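PDB 3MFN: DUF5618 domain-containing protein, which is of unknown function but folds into a compact, mostly helical domain and forms an assembly of two chains. Local coordinates for residues Ala38-Tyr41 against Leu42-Lys46; Lys99-Leu102 against Ala103-Asp106; Ser115-Glu118 against Gln119-Val123. One frame throughout, in Å; residues are numbered along the deposited sequence. Where two conformers were deposited one is given.

Contact 1 of 3, residues Ala38-Tyr41 against Leu42-Lys46; sequences AKRY and LNNAK
Asn43 turns its amide back over the helix turn that begins at Lys39. Its CG stands anti to its own carbonyl carbon (chi1 -69°), and this lays the group beside the Lys39 carbonyl. ND2 comes within 3.2 Å of Lys39 O, but the angle is too poor for a hydrogen bond. The carbonyl is taken instead by the Asn43 backbone, with N to Lys39 O at 2.9 Å. The amide therefore rests against an oxygen already in use. Lys39 meets it with the root of its side chain, where CB lies 4.4 Å from Asn43 ND2; the rest of the lysine runs out extended, clear of this turn.

One residue further on, Asn44 shares the first torsion and leans on Arg40 O in the same way, with its amide turned differently. Its CG packs 3.2 Å from Arg40 O, while Asn44 N donates to that same oxygen at 2.9 Å. The guanidinium of Arg40 curls so that the Asn44 amide nitrogen lies at its edge, near its plane. The nitrogens that face each other are both donors, and no bond joins them. Both residues also have a second conformer, so this side-chain pose is doubtful.

The end of Leu42 leaves the turn. Its CG is anti to the backbone N (chi1 -169°), which carries the branched end away from residues 38-41 and into the protein. Leu42 N bonds to Ala38 O at 3.1 Å and Ala45 N to Tyr41 O at 2.9 Å, completing four regular alpha-helical bonds.

The result is an amphipathic surface helix. Asn43 and Arg40 lie on its exposed side. On the inner side of helix 34-52, Ala38 touches Ala80 and Ile146, Leu42 touches Ala73 and Glu143, and Ala45 touches Ala73. Tyr41 reaches Ser75. The helix thus packs against both helix 63-85 and helix 132-153.

Contact 2 of 3, residues Lys99-Leu102 against Ala103-Asp106; sequences KSNL and AQQD
This is a helix C-terminus at the protein surface, where Lys99-Leu102 run out of helix 95-103 and Ala103-Asp106 turn the chain into helix 107-126. Leu102 O is the acceptor that ends the helix. Asp106 N reaches Leu102 O at 3.1 Å, nearly along the C=O axis, and Gln105 N reaches the same oxygen at 3.1 Å from above the carbonyl plane. Earlier in the turn Ala103 N bonds to Lys99 O at 2.7 Å. Gln104 N reaches Ser100 O only weakly, at 3.4 Å, as the helix comes apart.

Asn101 and Gln104 lie side by side and point the same way, their amide planes 67° apart. Gln104 NE2 makes a short but badly angled, weak bond to Asn101 OD1 (2.7 Å, 115°). Gln104 has a second conformer, so this link is doubtful. The other end of the Asn101 amide is firmer: ND2 bonds to Trp97 O, back along the helix.

Gln105 CB lies 3.7 Å from Leu102 O. Beyond it the chain bends at chi2. Its OE1 is held by Tyr84 OH, with a weak second bond from Arg152. Asp106 has positive phi and is the N-cap of the next helix, where OD2 accepts weakly from Lys108 N.

Leu102 is the buried residue of the turn. It packs on Ile109 and Phe113 of helix 107-126, Trp148 of helix 132-153 and Phe85 of helix 63-85, so three helices meet under this turn.

Contact 3 of 3, residues Ser115-Glu118 against Gln119-Val123; sequences SVYE and QLHLV
Tyr117 O is gripped by two backbone donors, Leu122 N at 3.0 Å and, weakly, His121 N at 3.1 Å. The stronger bond spans five residues, which is the mark of a pi-type turn. Glu118 O repeats the pattern, with Val123 N at 2.9 Å and a weak bond from Leu122 N. Before this the helix is regular, as in Leu120 N to Val116 O at 2.7 Å.

Side chains of the wide turn lie round Tyr117. Its CG is anti to the backbone N (chi1 168°), which brings the ring alongside the imidazole of His121, whose CG is set the same way. The two planes are 21° apart but slid past each other, so overlap is slight; Tyr117 CE1 and His121 CD2 meet at 3.4 Å. Leu122 covers one face of the phenol ring, offset toward its rim, and its CD1 lies 3.5 Å from Tyr117 CE2. The same methyl also touches the carboxylate of Glu118, whose chain is bent at chi2. With an alanine in place of Tyr117, Leu122 would probably lose the ring it covers, and the His121 ring would keep Tyr74 but lose its neighbour on this helix. An acetate ion, probably from the crystallisation liquor, lies near the tyrosine.

On another side, a water donates to Ser115 OG and accepts from Gln119 NE2 at 2.8 Å. This polar patch belongs to the dimer interface: Ser115 OG bonds to Asp131 of the second subunit, and Gln119 pairs with Gln119 of the second subunit.

Helix 107-126 thus meets the second subunit as well as helices of its own chain. Val116 touches Tyr74 of helix 63-85 and Arg141 of helix 132-153. Leu120 joins the same two helices through Ala73, Phe139 and Ala142, and the His121 ring meets that of Tyr74.

In the fold
All three contacts are local, and each rests on helices 63-85 and 132-153. Contact 3 is buried, contact 1 partly buried and contact 2 at the surface. Contacts 1 and 3 lie on opposite sides of the chain's centre, their own centres about 15 Å apart, and both reach Ala73 and Phe139. Contact 1 is a regular alpha-helix with polar groups along its outer side. Contact 3 is a pi-type turn with aromatic packing, and it is the one that meets the second subunit. Contact 2 ends its helix, with Asp106 as N-cap of helix 107-126, which carries contact 3.

Contact 1 of 3, residues Ala38-Tyr41 against Leu42-Lys46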
loop_
_atom_site.group_PDB
_atom_site.type_symbol
_atom_site.label_atom_id
_atom_site.label_comp_id
_atom_site.label_asym_id
_atom_site.label_seq_id
_atom_site.Cartn_x
_atom_site.Cartn_y
_atom_site.Cartn_z
ATOM N N ALA A 38 -6.995 -11.020 -18.866
ATOM C CA ALA A 38 -6.488 -10.519 -17.596
ATOM C C ALA A 38 -5.257 -9.658 -17.784
ATOM O O ALA A 38 -5.169 -8.554 -17.218
ATOM C CB ALA A 38 -6.203 -11.665 -16.627
ATOM N N LYS A 39 -4.331 -10.122 -18.618
ATOM C CA LYS A 39 -3.106 -9.394 -18.891
ATOM C C LYS A 39 -3.403 -8.144 -19.739
ATOM O O LYS A 39 -2.680 -7.174 -19.595
ATOM C CB LYS A 39 -2.067 -10.244 -19.618
ATOM C CG LYS A 39 -1.595 -11.411 -18.811
ATOM C CD LYS A 39 -0.706 -12.294 -19.609
ATOM C CE LYS A 39 -0.299 -13.538 -18.817
ATOM N NZ LYS A 39 0.465 -14.439 -19.672
ATOM N N ARG A 40 -4.444 -8.183 -20.589
ATOM C CA ARG A 40 -4.837 -6.990 -21.305
ATOM C C ARG A 40 -5.300 -5.903 -20.326
ATOM O O ARG A 40 -4.977 -4.751 -20.515
ATOM C CB ARG A 40 -5.867 -7.296 -22.388
ATOM C CG ARG A 40 -5.309 -8.186 -23.545
ATOM C CD ARG A 40 -3.989 -7.643 -24.105
ATOM N NE ARG A 40 -4.115 -6.244 -24.536
ATOM C CZ ARG A 40 -4.241 -5.837 -25.798
ATOM N NH1 ARG A 40 -4.382 -4.537 -26.038
ATOM N NH2 ARG A 40 -4.234 -6.712 -26.811
ATOM N N TYR A 41 -6.019 -6.280 -19.270
ATOM C CA TYR A 41 -6.472 -5.321 -18.249
ATOM C C TYR A 41 -5.248 -4.731 -17.542
ATOM O O TYR A 41 -5.158 -3.515 -17.322
ATOM C CB TYR A 41 -7.377 -5.972 -17.198
ATOM C CG TYR A 41 -8.832 -6.175 -17.520
ATOM C CD1 TYR A 41 -9.804 -5.523 -16.803
ATOM C CD2 TYR A 41 -9.255 -7.089 -18.488
ATOM C CE1 TYR A 41 -11.136 -5.718 -17.032
ATOM C CE2 TYR A 41 -10.669 -7.313 -18.750
ATOM C CZ TYR A 41 -11.583 -6.603 -18.001
ATOM O OH TYR A 41 -12.936 -6.733 -18.124
ATOM N N LEU A 42 -4.327 -5.595 -17.144
ATOM C CA LEU A 42 -3.123 -5.136 -16.446
ATOM C C LEU A 42 -2.291 -4.183 -17.266
ATOM O O LEU A 42 -1.863 -3.138 -16.766
ATOM C CB LEU A 42 -2.285 -6.319 -15.981
ATOM C CG LEU A 42 -1.130 -6.089 -15.020
ATOM C CD1 LEU A 42 -1.532 -5.292 -13.747
ATOM C CD2 LEU A 42 -0.498 -7.472 -14.618
ATOM N N ASN A 43 -2.053 -4.523 -18.525
ATOM C CA ASN A 43 -1.278 -3.658 -19.397
ATOM C C ASN A 43 -1.984 -2.408 -19.781
ATOM O O ASN A 43 -1.341 -1.320 -19.902
ATOM C CB ASN A 43 -0.796 -4.433 -20.630
ATOM C CG ASN A 43 0.270 -5.483 -20.235
ATOM O OD1 ASN A 43 1.134 -5.188 -19.383
ATOM N ND2 ASN A 43 0.196 -6.681 -20.803
ATOM N N ASN A 44 -3.305 -2.494 -19.926
ATOM C CA ASN A 44 -4.075 -1.263 -20.119
ATOM C C ASN A 44 -3.865 -0.351 -18.948
ATOM O O ASN A 44 -3.674 0.825 -19.122
ATOM C CB ASN A 44 -5.588 -1.520 -20.268
ATOM C CG ASN A 44 -5.997 -1.972 -21.655
ATOM O OD1 ASN A 44 -7.182 -2.103 -21.905
ATOM N ND2 ASN A 44 -5.059 -2.195 -22.547
ATOM N N ALA A 45 -3.948 -0.905 -17.737
ATOM C CA ALA A 45 -3.719 -0.159 -16.520
ATOM C C ALA A 45 -2.342 0.522 -16.490
ATOM O O ALA A 45 -2.214 1.684 -16.101
ATOM C CB ALA A 45 -3.901 -1.048 -15.256
ATOM N N LYS A 46 -1.300 -0.186 -16.901
ATOM C CA LYS A 46 0.043 0.439 -16.955
ATOM C C LYS A 46 0.065 1.553 -18.001
ATOM O O LYS A 46 0.669 2.617 -17.781
ATOM C CB LYS A 46 1.076 -0.626 -17.290
ATOM C CG LYS A 46 1.243 -1.661 -16.174
ATOM C CD LYS A 46 2.255 -2.742 -16.596
ATOM C CE LYS A 46 2.573 -3.682 -15.392
ATOM N NZ LYS A 46 3.318 -4.917 -15.854
#

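Contact 2 of 3, residues Lys99-Leu102 against Ala103-Asp106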
loop_
_atom_site.group_PDB
_atom_site.type_symbol
_atom_site.label_atom_id
_atom_site.label_comp_id
_atom_site.label_asym_id
_atom_site.label_seq_id
_atom_site.Cartn_x
_atom_site.Cartn_y
_atom_site.Cartn_z
ATOM N N LYS A 99 -10.843 -14.631 -1.178
ATOM C CA LYS A 99 -9.898 -15.083 -0.102
ATOM C C LYS A 99 -10.172 -16.517 0.387
ATOM O O LYS A 99 -9.248 -17.331 0.602
ATOM C CB LYS A 99 -9.974 -14.119 1.080
ATOM C CG LYS A 99 -9.338 -12.708 0.746
ATOM C CD LYS A 99 -9.672 -11.609 1.790
ATOM C CE LYS A 99 -9.136 -11.908 3.176
ATOM N NZ LYS A 99 -9.701 -11.047 4.286
ATOM N N SER A 100 -11.436 -16.833 0.602
ATOM C CA SER A 100 -11.743 -18.155 1.149
ATOM C C SER A 100 -11.454 -19.215 0.061
ATOM O O SER A 100 -10.902 -20.269 0.376
ATOM C CB SER A 100 -13.163 -18.187 1.729
ATOM O OG SER A 100 -14.129 -18.405 0.732
ATOM N N ASN A 101 -11.687 -18.890 -1.229
ATOM C CA ASN A 101 -11.284 -19.798 -2.317
ATOM C C ASN A 101 -9.756 -19.987 -2.396
ATOM O O ASN A 101 -9.266 -21.094 -2.632
ATOM C CB ASN A 101 -11.879 -19.394 -3.695
ATOM C CG ASN A 101 -13.258 -19.980 -3.936
ATOM O OD1 ASN A 101 -13.416 -21.187 -3.971
ATOM N ND2 ASN A 101 -14.246 -19.152 -4.081
ATOM N N LEU A 102 -8.997 -18.925 -2.143
ATOM C CA LEU A 102 -7.557 -19.014 -2.186
ATOM C C LEU A 102 -6.973 -19.637 -0.920
ATOM O O LEU A 102 -5.892 -20.208 -0.959
ATOM C CB LEU A 102 -6.934 -17.638 -2.424
ATOM C CG LEU A 102 -7.140 -17.006 -3.815
ATOM C CD1 LEU A 102 -6.803 -15.523 -3.769
ATOM C CD2 LEU A 102 -6.293 -17.776 -4.860
ATOM N N ALA A 103 -7.663 -19.532 0.203
ATOM C CA ALA A 103 -7.139 -20.105 1.413
ATOM C C ALA A 103 -7.104 -21.643 1.272
ATOM O O ALA A 103 -6.137 -22.266 1.685
ATOM C CB ALA A 103 -7.926 -19.650 2.602
ATOM N N GLN A 104 -8.119 -22.216 0.623
ATOM C CA GLN A 104 -8.208 -23.676 0.454
ATOM C C GLN A 104 -7.119 -24.199 -0.494
ATOM O O GLN A 104 -6.893 -25.394 -0.588
ATOM C CB GLN A 104 -9.608 -24.082 -0.044
ATOM C CG GLN A 104 -9.918 -23.638 -1.479
ATOM C CD GLN A 104 -11.411 -23.623 -1.842
ATOM O OE1 GLN A 104 -12.269 -24.057 -1.053
ATOM N NE2 GLN A 104 -11.721 -23.136 -3.062
ATOM N N GLN A 105 -6.427 -23.288 -1.173
ATOM C CA GLN A 105 -5.478 -23.656 -2.205
ATOM C C GLN A 105 -4.010 -23.455 -1.852
ATOM O O GLN A 105 -3.216 -24.300 -2.237
ATOM C CB GLN A 105 -5.772 -22.887 -3.491
ATOM C CG GLN A 105 -5.839 -23.788 -4.707
ATOM C CD GLN A 105 -7.252 -24.004 -5.209
ATOM O OE1 GLN A 105 -7.461 -24.354 -6.378
ATOM N NE2 GLN A 105 -8.230 -23.784 -4.342
ATOM N N ASP A 106 -3.630 -22.383 -1.148
ATOM C CA ASP A 106 -2.200 -22.037 -1.034
ATOM C C ASP A 106 -1.978 -20.640 -0.462
ATOM O O ASP A 106 -2.469 -19.640 -1.005
ATOM C CB ASP A 106 -1.488 -22.168 -2.411
ATOM C CG ASP A 106 -0.035 -21.693 -2.388
ATOM O OD1 ASP A 106 0.500 -21.369 -3.475
ATOM O OD2 ASP A 106 0.576 -21.665 -1.290
#

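Contact 3 of 3, residues Ser115-Glu118 against Gln119-Val123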
loop_
_atom_site.group_PDB
_atom_site.type_symbol
_atom_site.label_atom_id
_atom_site.label_comp_id
_atom_site.label_asym_id
_atom_site.label_seq_id
_atom_site.Cartn_x
_atom_site.Cartn_y
_atom_site.Cartn_z
ATOM N N SER A 115 -2.494 -8.462 -0.734
ATOM C CA SER A 115 -1.657 -7.345 -1.045
ATOM C C SER A 115 -2.134 -6.669 -2.328
ATOM O O SER A 115 -2.242 -5.447 -2.358
ATOM C CB SER A 115 -0.199 -7.797 -1.140
ATOM O OG SER A 115 0.677 -6.712 -1.046
ATOM N N VAL A 116 -2.427 -7.454 -3.379
ATOM C CA VAL A 116 -3.112 -6.893 -4.549
ATOM C C VAL A 116 -4.374 -6.098 -4.220
ATOM O O VAL A 116 -4.562 -4.959 -4.705
ATOM C CB VAL A 116 -3.442 -7.992 -5.517
ATOM C CG1 VAL A 116 -4.378 -7.494 -6.619
ATOM C CG2 VAL A 116 -2.177 -8.577 -6.096
ATOM N N TYR A 117 -5.238 -6.683 -3.387
ATOM C CA TYR A 117 -6.437 -6.035 -2.913
ATOM C C TYR A 117 -6.133 -4.734 -2.199
ATOM O O TYR A 117 -6.695 -3.680 -2.548
ATOM C CB TYR A 117 -7.230 -6.984 -2.051
ATOM C CG TYR A 117 -8.366 -6.360 -1.268
ATOM C CD1 TYR A 117 -9.613 -6.138 -1.837
ATOM C CD2 TYR A 117 -8.212 -6.067 0.057
ATOM C CE1 TYR A 117 -10.642 -5.580 -1.074
ATOM C CE2 TYR A 117 -9.205 -5.510 0.791
ATOM C CZ TYR A 117 -10.399 -5.284 0.244
ATOM O OH TYR A 117 -11.316 -4.729 1.055
ATOM N N GLU A 118 -5.146 -4.765 -1.301
ATOM C CA GLU A 118 -4.749 -3.566 -0.577
ATOM C C GLU A 118 -4.234 -2.492 -1.529
ATOM O O GLU A 118 -4.684 -1.356 -1.455
ATOM C CB GLU A 118 -3.680 -3.847 0.478
ATOM C CG GLU A 118 -4.190 -4.735 1.627
ATOM C CD GLU A 118 -5.146 -4.061 2.524
ATOM O OE1 GLU A 118 -5.070 -2.840 2.732
ATOM O OE2 GLU A 118 -5.963 -4.775 3.108
ATOM N N GLN A 119 -3.304 -2.868 -2.388
ATOM C CA GLN A 119 -2.602 -1.900 -3.188
ATOM C C GLN A 119 -3.368 -1.409 -4.385
ATOM O O GLN A 119 -3.280 -0.216 -4.732
ATOM C CB GLN A 119 -1.239 -2.450 -3.641
ATOM C CG GLN A 119 -0.180 -2.722 -2.498
ATOM C CD GLN A 119 -0.064 -1.617 -1.517
ATOM O OE1 GLN A 119 -0.131 -0.457 -1.892
ATOM N NE2 GLN A 119 0.041 -1.958 -0.210
ATOM N N LEU A 120 -4.043 -2.326 -5.083
ATOM C CA LEU A 120 -4.715 -1.940 -6.322
ATOM C C LEU A 120 -6.147 -1.533 -6.093
ATOM O O LEU A 120 -6.625 -0.542 -6.671
ATOM C CB LEU A 120 -4.630 -3.027 -7.371
ATOM C CG LEU A 120 -3.398 -3.324 -8.234
ATOM C CD1 LEU A 120 -2.026 -2.991 -7.658
ATOM C CD2 LEU A 120 -3.449 -4.753 -8.794
ATOM N N HIS A 121 -6.868 -2.279 -5.264
ATOM C CA HIS A 121 -8.253 -1.975 -5.009
ATOM C C HIS A 121 -8.434 -0.831 -3.986
ATOM O O HIS A 121 -9.224 0.086 -4.206
ATOM C CB HIS A 121 -9.035 -3.217 -4.561
ATOM C CG HIS A 121 -10.460 -2.920 -4.220
ATOM N ND1 HIS A 121 -11.394 -2.551 -5.188
ATOM C CD2 HIS A 121 -11.109 -2.857 -3.018
ATOM C CE1 HIS A 121 -12.560 -2.310 -4.588
ATOM N NE2 HIS A 121 -12.407 -2.453 -3.270
ATOM N N LEU A 122 -7.738 -0.871 -2.844
ATOM C CA LEU A 122 -7.957 0.168 -1.815
ATOM C C LEU A 122 -7.122 1.416 -2.047
ATOM O O LEU A 122 -7.691 2.526 -2.211
ATOM C CB LEU A 122 -7.740 -0.364 -0.413
ATOM C CG LEU A 122 -8.709 -1.509 0.013
ATOM C CD1 LEU A 122 -8.312 -2.195 1.420
ATOM C CD2 LEU A 122 -10.264 -1.074 -0.011
ATOM N N VAL A 123 -5.800 1.266 -2.072
ATOM C CA VAL A 123 -4.936 2.438 -2.172
ATOM C C VAL A 123 -5.077 3.212 -3.519
ATOM O O VAL A 123 -5.186 4.467 -3.538
ATOM C CB VAL A 123 -3.440 2.041 -1.907
ATOM C CG1 VAL A 123 -2.515 3.237 -2.162
ATOM C CG2 VAL A 123 -3.275 1.455 -0.415
HETATM O O HOH W 1 0.164 -4.545 0.860
#